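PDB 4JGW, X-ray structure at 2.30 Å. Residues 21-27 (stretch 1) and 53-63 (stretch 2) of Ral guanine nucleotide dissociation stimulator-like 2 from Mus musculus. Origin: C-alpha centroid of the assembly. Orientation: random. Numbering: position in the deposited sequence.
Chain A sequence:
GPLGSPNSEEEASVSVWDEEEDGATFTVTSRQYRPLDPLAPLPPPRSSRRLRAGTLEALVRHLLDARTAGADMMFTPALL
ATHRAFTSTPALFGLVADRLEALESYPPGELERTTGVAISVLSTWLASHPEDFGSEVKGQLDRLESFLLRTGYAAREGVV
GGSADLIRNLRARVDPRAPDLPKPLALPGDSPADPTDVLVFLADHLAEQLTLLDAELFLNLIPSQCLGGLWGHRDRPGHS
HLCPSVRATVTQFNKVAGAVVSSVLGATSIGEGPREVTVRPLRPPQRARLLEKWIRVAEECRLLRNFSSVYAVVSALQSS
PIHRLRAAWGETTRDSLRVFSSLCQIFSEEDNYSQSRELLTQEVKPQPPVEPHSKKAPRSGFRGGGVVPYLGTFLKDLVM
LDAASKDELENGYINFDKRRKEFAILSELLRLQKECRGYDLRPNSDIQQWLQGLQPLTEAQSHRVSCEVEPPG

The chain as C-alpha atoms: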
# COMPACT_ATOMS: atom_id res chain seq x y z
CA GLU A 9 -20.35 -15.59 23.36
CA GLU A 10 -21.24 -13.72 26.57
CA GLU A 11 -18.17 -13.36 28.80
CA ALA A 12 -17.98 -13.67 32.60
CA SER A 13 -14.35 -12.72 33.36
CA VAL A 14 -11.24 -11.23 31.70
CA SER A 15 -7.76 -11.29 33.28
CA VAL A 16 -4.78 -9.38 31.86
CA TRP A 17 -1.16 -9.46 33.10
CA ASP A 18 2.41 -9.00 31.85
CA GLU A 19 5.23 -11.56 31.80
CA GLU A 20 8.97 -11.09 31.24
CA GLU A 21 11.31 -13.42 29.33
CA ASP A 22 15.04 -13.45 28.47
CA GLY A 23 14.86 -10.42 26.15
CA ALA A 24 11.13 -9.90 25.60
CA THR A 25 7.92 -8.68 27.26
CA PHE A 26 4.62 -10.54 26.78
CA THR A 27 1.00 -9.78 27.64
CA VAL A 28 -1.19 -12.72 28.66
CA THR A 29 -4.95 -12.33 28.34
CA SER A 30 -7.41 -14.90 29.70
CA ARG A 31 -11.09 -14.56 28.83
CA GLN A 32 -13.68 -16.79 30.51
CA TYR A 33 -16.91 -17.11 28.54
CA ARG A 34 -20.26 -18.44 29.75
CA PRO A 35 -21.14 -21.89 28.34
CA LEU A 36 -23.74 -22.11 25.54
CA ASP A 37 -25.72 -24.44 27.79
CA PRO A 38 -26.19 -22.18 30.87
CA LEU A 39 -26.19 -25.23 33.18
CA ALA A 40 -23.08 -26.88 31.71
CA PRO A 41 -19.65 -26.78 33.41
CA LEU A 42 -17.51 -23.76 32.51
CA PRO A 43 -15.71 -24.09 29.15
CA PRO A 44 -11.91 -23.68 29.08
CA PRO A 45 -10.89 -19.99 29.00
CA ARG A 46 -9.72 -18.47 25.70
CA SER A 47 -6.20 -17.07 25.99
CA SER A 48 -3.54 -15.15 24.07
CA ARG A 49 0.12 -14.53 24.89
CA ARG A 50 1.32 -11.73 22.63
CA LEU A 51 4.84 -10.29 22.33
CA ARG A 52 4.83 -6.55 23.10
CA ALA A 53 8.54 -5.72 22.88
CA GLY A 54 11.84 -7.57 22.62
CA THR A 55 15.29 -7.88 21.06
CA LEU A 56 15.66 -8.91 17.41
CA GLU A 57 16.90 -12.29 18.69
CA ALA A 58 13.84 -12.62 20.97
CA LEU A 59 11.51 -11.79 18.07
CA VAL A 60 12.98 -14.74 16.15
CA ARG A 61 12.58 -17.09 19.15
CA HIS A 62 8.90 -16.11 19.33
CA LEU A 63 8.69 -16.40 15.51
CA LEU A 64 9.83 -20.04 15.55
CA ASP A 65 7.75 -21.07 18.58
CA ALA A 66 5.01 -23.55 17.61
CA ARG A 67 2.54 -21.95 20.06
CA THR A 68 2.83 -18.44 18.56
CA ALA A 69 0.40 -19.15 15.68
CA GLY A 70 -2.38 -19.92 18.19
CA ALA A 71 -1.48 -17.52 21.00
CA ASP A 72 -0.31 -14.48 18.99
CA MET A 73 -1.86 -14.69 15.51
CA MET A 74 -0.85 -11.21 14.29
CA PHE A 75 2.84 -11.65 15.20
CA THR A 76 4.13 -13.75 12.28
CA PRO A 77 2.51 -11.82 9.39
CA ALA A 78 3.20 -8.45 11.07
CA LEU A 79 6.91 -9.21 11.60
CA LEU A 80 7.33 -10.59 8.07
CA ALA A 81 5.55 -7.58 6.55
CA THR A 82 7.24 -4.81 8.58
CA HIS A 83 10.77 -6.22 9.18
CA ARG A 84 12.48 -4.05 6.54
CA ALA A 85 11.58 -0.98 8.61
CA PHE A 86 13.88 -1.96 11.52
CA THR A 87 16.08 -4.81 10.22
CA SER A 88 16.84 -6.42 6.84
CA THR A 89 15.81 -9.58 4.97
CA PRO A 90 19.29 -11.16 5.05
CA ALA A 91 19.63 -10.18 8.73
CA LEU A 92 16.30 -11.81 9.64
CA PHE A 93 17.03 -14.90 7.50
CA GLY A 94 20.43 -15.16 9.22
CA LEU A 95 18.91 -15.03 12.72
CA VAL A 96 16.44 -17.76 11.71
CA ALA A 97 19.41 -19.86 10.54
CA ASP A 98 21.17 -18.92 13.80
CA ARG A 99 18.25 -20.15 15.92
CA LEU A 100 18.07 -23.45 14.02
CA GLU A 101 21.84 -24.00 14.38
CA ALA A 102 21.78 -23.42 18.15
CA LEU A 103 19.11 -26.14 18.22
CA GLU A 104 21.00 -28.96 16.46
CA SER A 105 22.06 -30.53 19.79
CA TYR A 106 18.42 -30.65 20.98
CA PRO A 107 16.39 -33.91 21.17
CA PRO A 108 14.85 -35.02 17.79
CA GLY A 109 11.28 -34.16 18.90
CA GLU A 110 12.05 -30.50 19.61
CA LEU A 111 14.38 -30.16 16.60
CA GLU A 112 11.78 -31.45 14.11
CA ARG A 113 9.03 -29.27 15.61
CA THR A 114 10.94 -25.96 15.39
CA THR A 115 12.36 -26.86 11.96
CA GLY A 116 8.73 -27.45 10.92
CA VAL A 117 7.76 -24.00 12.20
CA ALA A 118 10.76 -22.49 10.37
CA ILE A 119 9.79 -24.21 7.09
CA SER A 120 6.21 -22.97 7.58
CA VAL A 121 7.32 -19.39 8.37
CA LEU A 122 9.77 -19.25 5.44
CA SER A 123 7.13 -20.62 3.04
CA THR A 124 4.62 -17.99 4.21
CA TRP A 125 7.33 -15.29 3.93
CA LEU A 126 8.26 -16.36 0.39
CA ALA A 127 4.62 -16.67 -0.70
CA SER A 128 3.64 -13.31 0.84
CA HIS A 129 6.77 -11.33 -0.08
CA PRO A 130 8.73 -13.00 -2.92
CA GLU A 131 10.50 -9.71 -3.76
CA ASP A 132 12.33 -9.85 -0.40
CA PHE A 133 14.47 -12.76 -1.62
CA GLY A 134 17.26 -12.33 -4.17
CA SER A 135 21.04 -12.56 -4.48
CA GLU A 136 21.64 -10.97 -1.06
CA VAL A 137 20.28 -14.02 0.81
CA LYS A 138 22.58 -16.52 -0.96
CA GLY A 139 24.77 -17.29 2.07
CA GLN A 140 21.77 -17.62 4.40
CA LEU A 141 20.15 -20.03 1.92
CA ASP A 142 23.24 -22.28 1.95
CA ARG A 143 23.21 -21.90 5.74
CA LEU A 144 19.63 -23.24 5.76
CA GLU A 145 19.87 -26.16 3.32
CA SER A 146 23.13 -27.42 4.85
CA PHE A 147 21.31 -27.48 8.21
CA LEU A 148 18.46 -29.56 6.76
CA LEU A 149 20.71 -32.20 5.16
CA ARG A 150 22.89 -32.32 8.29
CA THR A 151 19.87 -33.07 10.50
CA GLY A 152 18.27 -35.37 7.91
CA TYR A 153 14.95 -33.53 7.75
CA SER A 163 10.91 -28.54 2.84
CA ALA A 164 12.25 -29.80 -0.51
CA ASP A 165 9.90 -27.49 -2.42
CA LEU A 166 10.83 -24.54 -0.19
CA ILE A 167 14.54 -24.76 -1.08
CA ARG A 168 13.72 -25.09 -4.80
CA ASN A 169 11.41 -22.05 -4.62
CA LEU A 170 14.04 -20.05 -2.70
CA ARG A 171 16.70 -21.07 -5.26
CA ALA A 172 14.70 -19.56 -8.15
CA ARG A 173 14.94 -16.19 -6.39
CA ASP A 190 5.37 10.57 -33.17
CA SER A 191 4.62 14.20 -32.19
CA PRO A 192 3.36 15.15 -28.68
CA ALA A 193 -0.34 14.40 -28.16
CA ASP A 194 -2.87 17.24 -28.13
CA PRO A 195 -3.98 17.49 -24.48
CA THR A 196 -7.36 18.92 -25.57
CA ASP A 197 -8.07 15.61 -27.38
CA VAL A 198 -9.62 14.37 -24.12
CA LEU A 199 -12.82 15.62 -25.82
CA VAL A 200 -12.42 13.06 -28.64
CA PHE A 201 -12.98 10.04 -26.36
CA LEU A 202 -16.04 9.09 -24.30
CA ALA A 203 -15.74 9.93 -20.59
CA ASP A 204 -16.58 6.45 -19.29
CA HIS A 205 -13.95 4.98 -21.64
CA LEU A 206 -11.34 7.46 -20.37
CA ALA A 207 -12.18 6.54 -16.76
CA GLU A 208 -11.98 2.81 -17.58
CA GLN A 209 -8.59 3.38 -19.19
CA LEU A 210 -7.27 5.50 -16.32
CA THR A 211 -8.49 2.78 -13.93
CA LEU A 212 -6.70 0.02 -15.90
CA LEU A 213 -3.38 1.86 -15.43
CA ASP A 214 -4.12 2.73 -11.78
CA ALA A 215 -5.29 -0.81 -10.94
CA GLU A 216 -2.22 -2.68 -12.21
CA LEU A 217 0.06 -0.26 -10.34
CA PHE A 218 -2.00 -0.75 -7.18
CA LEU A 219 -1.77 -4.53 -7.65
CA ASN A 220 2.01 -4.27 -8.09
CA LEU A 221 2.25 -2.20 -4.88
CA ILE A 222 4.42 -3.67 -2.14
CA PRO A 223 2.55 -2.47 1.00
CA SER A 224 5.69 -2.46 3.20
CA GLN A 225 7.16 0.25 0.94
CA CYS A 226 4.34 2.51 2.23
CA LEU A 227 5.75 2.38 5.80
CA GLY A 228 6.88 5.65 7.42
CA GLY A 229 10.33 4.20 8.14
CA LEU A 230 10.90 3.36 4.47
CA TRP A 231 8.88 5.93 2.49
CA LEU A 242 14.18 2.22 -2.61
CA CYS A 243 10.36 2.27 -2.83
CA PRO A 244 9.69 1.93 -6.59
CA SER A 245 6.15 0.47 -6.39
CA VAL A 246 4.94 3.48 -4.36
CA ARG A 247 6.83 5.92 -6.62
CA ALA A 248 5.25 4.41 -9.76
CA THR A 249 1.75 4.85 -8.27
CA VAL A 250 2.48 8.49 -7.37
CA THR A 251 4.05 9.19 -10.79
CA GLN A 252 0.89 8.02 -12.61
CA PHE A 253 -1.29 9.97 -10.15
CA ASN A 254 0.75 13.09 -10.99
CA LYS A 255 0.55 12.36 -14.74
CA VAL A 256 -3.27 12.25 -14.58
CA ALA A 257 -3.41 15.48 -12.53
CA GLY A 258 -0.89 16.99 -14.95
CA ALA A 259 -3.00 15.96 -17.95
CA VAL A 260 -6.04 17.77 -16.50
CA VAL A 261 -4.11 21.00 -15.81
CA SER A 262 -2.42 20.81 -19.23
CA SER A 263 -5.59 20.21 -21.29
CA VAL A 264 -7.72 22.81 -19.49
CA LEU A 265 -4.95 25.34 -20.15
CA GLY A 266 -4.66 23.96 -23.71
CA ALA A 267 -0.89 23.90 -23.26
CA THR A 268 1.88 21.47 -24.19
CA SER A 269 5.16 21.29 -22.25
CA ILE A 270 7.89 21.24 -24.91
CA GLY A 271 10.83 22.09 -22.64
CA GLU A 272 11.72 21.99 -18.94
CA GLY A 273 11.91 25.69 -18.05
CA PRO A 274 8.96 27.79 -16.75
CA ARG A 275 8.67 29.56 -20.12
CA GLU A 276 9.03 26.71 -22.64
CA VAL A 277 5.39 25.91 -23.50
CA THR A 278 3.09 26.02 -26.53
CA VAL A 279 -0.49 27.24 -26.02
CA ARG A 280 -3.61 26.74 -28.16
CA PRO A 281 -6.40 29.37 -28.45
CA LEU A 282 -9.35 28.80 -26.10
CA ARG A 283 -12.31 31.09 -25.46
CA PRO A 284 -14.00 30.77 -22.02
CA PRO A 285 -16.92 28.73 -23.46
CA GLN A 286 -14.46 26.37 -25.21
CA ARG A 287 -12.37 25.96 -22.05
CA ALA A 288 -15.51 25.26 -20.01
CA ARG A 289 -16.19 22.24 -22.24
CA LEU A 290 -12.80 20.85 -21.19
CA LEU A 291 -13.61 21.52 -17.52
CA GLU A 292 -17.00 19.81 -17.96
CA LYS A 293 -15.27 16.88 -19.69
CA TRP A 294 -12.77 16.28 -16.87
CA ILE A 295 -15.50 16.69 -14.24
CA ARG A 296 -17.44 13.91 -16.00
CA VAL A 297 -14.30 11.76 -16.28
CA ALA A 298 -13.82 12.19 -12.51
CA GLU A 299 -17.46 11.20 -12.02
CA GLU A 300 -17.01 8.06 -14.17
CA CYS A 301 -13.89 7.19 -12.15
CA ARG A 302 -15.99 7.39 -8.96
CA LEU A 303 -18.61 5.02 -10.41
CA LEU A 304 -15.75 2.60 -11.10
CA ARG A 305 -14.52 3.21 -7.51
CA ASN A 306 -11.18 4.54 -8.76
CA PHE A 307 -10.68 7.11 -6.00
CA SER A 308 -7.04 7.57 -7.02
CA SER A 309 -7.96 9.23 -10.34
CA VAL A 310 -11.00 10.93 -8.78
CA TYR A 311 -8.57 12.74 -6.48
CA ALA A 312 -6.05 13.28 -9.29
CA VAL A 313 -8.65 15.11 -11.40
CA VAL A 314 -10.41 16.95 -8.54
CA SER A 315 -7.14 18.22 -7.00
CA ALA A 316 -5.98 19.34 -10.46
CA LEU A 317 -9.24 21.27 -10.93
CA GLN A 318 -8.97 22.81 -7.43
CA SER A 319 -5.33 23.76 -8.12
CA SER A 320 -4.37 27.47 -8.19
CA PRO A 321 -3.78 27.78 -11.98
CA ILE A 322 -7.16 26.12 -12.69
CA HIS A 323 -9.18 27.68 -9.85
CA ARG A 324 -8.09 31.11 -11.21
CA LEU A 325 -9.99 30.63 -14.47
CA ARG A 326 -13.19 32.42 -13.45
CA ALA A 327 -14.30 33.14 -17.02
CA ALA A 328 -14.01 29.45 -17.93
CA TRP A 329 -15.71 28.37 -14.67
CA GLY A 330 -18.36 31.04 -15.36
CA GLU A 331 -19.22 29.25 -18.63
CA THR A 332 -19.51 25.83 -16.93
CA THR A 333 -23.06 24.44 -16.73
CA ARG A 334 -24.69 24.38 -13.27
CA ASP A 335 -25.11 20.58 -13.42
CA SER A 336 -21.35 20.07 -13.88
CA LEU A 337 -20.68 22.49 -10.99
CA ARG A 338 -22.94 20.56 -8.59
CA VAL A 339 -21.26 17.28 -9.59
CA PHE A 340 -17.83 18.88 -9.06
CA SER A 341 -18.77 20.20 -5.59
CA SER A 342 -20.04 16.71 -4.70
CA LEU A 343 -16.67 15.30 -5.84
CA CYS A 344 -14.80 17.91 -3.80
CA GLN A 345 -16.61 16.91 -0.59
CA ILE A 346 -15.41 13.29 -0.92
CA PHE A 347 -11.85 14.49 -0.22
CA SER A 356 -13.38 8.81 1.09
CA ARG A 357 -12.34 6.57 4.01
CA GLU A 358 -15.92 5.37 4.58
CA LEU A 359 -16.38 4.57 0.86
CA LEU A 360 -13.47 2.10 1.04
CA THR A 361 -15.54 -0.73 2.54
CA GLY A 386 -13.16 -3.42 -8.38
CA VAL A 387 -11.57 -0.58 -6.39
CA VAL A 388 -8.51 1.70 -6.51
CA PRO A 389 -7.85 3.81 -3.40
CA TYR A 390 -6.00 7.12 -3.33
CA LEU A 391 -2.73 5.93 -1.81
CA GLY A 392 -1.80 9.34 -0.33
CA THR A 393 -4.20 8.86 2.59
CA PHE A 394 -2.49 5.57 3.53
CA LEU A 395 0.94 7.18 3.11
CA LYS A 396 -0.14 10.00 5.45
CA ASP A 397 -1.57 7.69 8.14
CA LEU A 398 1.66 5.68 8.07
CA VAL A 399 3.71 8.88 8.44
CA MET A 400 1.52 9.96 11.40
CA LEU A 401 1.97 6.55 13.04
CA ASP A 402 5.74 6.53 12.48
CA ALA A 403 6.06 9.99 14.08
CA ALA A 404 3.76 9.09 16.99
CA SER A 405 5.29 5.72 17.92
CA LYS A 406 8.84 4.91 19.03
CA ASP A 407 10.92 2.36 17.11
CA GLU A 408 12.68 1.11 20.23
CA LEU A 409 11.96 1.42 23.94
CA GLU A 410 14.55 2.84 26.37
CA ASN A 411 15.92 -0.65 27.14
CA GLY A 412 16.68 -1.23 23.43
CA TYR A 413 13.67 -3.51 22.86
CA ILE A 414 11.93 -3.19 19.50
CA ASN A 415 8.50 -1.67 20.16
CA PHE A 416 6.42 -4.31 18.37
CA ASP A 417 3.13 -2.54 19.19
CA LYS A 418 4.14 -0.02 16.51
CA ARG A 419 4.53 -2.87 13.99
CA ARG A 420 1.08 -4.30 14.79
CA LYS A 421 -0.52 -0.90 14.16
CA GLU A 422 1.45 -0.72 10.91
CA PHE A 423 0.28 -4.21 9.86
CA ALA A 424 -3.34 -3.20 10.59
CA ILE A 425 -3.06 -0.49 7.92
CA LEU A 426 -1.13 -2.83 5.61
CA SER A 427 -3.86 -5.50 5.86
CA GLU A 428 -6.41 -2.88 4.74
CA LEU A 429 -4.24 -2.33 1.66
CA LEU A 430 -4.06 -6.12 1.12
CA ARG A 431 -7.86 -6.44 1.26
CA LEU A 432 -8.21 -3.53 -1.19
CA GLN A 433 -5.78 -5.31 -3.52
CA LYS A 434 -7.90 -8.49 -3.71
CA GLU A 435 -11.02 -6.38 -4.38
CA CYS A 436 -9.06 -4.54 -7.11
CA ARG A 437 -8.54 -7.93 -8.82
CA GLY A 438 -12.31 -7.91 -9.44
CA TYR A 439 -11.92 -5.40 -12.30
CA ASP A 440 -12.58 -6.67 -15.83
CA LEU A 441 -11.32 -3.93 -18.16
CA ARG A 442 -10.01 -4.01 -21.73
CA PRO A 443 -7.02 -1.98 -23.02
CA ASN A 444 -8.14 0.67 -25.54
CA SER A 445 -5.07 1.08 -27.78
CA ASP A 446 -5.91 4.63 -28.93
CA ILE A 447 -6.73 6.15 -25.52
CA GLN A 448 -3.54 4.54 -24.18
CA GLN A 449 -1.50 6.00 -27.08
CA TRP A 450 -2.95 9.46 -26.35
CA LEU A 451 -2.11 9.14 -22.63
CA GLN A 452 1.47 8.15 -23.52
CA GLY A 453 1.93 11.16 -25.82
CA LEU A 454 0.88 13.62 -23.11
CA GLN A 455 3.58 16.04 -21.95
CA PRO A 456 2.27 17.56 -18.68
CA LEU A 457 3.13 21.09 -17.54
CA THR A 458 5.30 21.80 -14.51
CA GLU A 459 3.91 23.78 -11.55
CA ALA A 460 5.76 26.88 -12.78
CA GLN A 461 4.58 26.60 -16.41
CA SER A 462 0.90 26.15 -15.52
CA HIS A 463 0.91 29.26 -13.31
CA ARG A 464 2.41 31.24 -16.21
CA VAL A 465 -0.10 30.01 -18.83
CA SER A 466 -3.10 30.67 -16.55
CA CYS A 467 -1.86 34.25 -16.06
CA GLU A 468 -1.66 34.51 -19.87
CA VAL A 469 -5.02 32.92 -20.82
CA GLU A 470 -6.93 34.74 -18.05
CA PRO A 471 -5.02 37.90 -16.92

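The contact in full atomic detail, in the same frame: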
# COMPACT_ATOMS: atom_id res chain seq x y z
N GLU A 21 10.43 -12.33 29.75
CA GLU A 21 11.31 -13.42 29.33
C GLU A 21 12.69 -12.88 28.98
O GLU A 21 12.90 -11.66 28.95
CB GLU A 21 10.71 -14.19 28.14
CG GLU A 21 9.59 -15.15 28.54
CD GLU A 21 9.19 -16.12 27.43
OE1 GLU A 21 9.78 -16.08 26.33
OE2 GLU A 21 8.27 -16.93 27.67
N ASP A 22 13.63 -13.79 28.72
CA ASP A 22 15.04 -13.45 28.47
C ASP A 22 15.25 -12.02 27.95
O ASP A 22 15.83 -11.19 28.65
CB ASP A 22 15.68 -14.48 27.52
CG ASP A 22 17.18 -14.26 27.32
OD1 ASP A 22 17.86 -13.76 28.25
OD2 ASP A 22 17.68 -14.61 26.23
N GLY A 23 14.76 -11.75 26.74
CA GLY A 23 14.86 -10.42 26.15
C GLY A 23 13.58 -9.95 25.49
O GLY A 23 13.61 -9.35 24.42
N ALA A 24 12.45 -10.23 26.14
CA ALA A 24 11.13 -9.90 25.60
C ALA A 24 10.08 -9.70 26.69
O ALA A 24 10.19 -10.25 27.78
CB ALA A 24 10.67 -10.97 24.61
N THR A 25 9.06 -8.91 26.37
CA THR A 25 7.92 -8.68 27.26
C THR A 25 6.63 -9.15 26.58
O THR A 25 6.34 -8.78 25.44
CB THR A 25 7.80 -7.19 27.66
OG1 THR A 25 9.00 -6.79 28.35
CG2 THR A 25 6.61 -6.96 28.58
N PHE A 26 5.86 -9.97 27.29
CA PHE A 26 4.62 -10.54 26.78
C PHE A 26 3.43 -10.06 27.59
O PHE A 26 3.56 -9.71 28.77
CB PHE A 26 4.68 -12.07 26.83
CG PHE A 26 5.73 -12.67 25.92
CD1 PHE A 26 7.03 -12.85 26.36
CD2 PHE A 26 5.40 -13.08 24.63
CE1 PHE A 26 8.00 -13.40 25.53
CE2 PHE A 26 6.35 -13.64 23.79
CZ PHE A 26 7.66 -13.80 24.24
N THR A 27 2.26 -10.03 26.95
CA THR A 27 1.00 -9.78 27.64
C THR A 27 0.10 -11.00 27.50
O THR A 27 -0.26 -11.41 26.39
CB THR A 27 0.29 -8.52 27.11
OG1 THR A 27 1.13 -7.38 27.31
CG2 THR A 27 -1.03 -8.29 27.83
N ALA A 53 7.24 -6.28 23.19
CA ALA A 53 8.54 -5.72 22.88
C ALA A 53 9.62 -6.75 23.16
O ALA A 53 9.46 -7.61 24.02
CB ALA A 53 8.79 -4.46 23.70
N GLY A 54 10.73 -6.66 22.42
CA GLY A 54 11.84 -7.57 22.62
C GLY A 54 12.99 -7.32 21.66
O GLY A 54 12.85 -6.57 20.69
N THR A 55 14.12 -7.96 21.93
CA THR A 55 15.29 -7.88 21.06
C THR A 55 15.00 -8.60 19.75
O THR A 55 14.10 -9.44 19.68
CB THR A 55 16.55 -8.49 21.70
OG1 THR A 55 16.34 -9.89 21.93
CG2 THR A 55 16.89 -7.80 23.02
N LEU A 56 15.78 -8.27 18.72
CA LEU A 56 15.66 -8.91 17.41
C LEU A 56 15.80 -10.43 17.52
O LEU A 56 15.12 -11.18 16.81
CB LEU A 56 16.69 -8.32 16.44
CG LEU A 56 16.45 -8.44 14.93
CD1 LEU A 56 15.06 -7.97 14.51
CD2 LEU A 56 17.53 -7.66 14.19
N GLU A 57 16.68 -10.87 18.42
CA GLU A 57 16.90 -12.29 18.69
C GLU A 57 15.67 -12.92 19.37
O GLU A 57 15.32 -14.06 19.08
CB GLU A 57 18.14 -12.48 19.57
CG GLU A 57 19.48 -12.24 18.87
CD GLU A 57 19.81 -10.76 18.66
OE1 GLU A 57 19.15 -9.88 19.26
OE2 GLU A 57 20.74 -10.47 17.87
N ALA A 58 15.03 -12.16 20.26
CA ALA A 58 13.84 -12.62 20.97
C ALA A 58 12.62 -12.69 20.05
O ALA A 58 11.75 -13.55 20.23
CB ALA A 58 13.56 -11.73 22.17
N LEU A 59 12.56 -11.78 19.08
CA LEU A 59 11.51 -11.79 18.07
C LEU A 59 11.55 -13.09 17.26
O LEU A 59 10.51 -13.67 16.97
CB LEU A 59 11.61 -10.58 17.14
CG LEU A 59 11.49 -9.15 17.70
CD1 LEU A 59 11.44 -8.14 16.57
CD2 LEU A 59 10.29 -8.98 18.62
N VAL A 60 12.77 -13.52 16.93
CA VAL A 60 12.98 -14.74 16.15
C VAL A 60 12.65 -16.01 16.95
O VAL A 60 12.12 -16.97 16.40
CB VAL A 60 14.42 -14.80 15.57
CG1 VAL A 60 14.72 -16.16 14.94
CG2 VAL A 60 14.62 -13.69 14.54
N ARG A 61 12.95 -15.99 18.25
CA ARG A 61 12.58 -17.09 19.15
C ARG A 61 11.07 -17.26 19.20
O ARG A 61 10.56 -18.38 19.10
CB ARG A 61 13.13 -16.88 20.57
CG ARG A 61 14.63 -17.14 20.72
CD ARG A 61 15.04 -17.28 22.19
NE ARG A 61 14.96 -16.01 22.93
CZ ARG A 61 15.94 -15.12 23.01
NH1 ARG A 61 17.10 -15.32 22.40
NH2 ARG A 61 15.76 -14.00 23.71
N HIS A 62 10.36 -16.14 19.34
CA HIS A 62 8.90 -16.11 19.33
C HIS A 62 8.35 -16.50 17.95
O HIS A 62 7.34 -17.19 17.85
CB HIS A 62 8.41 -14.72 19.75
CG HIS A 62 6.93 -14.62 19.96
ND1 HIS A 62 6.25 -15.39 20.88
CD2 HIS A 62 6.01 -13.80 19.40
CE1 HIS A 62 4.97 -15.07 20.86
NE2 HIS A 62 4.80 -14.11 19.97
N LEU A 63 9.05 -16.07 16.89
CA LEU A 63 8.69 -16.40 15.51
C LEU A 63 8.65 -17.92 15.28
O LEU A 63 7.73 -18.43 14.64
CB LEU A 63 9.70 -15.78 14.54
CG LEU A 63 9.31 -15.18 13.18
CD1 LEU A 63 10.47 -15.34 12.19
CD2 LEU A 63 8.02 -15.74 12.58

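The most unusual feature of this contact is how much one carbonyl does. The oxygen of Gly-23 accepts a hydrogen bond from the backbone of Thr-55 (Thr-55 N to Gly-23 O, 2.9 Å), and it also lies 3.1 Å from Gly-54 CA and 3.3 Å from Ala-58 CB. A single backbone oxygen thus sits where a short strand pairing ends and a helix begins, touching both.

The pairing itself is antiparallel and brief. Thr-25 faces Ala-53 as a hydrogen-bonded pair, and Ala-24 faces Gly-54 as a non-hydrogen-bonded one. The two bonds of the Thr-25 pair are unequal: Thr-25 N reaches Ala-53 O at 2.7 Å and nearly straight, whereas the return bond from Ala-53 N to Thr-25 O is weak at 3.5 Å. Ala-53 O also receives a CA-H...O contact from Ala-24 CA at 3.2 Å, so this oxygen is approached by two neighboring residues, through the amide of Thr-25 and the CA of Ala-24.

At the next pair the backbones come unusually close, with Ala-24 CA only 3.8 Å from Gly-54 CA. The first rule to read here is that such an approach needs a residue without a side chain. A CB built on Gly-54 would stand 3.0 Å from Ala-24 CB and 3.0 Å from Gly-23 O, a clash with both. Gly-23 is less strictly confined: an ideal CB there would be tight against Thr-55 OG1, at 3.3 Å.

Immediately after the pairing, stretch 2 turns into a helix, and Thr-55 manages the change. Its backbone nitrogen is spent on the Gly-23 carbonyl, while its side chain, in the p rotamer, caps the helix by accepting from the first turn, Ala-58 N to Thr-55 OG1 at 3.1 Å. One residue therefore ties the helix start to the other stretch and satisfies an amide that has no helical carbonyl to bond.

From there the helix presents Ala-58, Arg-61 and His-62 toward stretch 1, a spacing of three and four residues that keeps them on one side. Ala-58 is small enough to let the helix come close; its CB packs against Ala-24 CB at 3.9 Å, an apolar contact between two buried methyls.

His-62 meets Phe-26 edge to face. The CA-to-CB bond of Phe-26 points sideways, but the ring end swings nearer, bringing its edge toward the face of the imidazole, with centroids 5.1 Å apart and planes at 65°. The closest atoms are Phe-26 CE2 and His-62 ND1, at 3.4 Å. The slightly positive hydrogens of a phenyl edge suit the electron-rich face of another ring, and His-62 NE2 is hydrogen-bonded elsewhere in the structure.

Nearer the solvent, Arg-61 extends to Asp-22 in a salt bridge, Asp-22 OD2 to Arg-61 NH2 at 3.2 Å. The carboxylate oxygen lies over the guanidinium face, well out of its plane, so opposite charge holds the pair without a directed N-H bond.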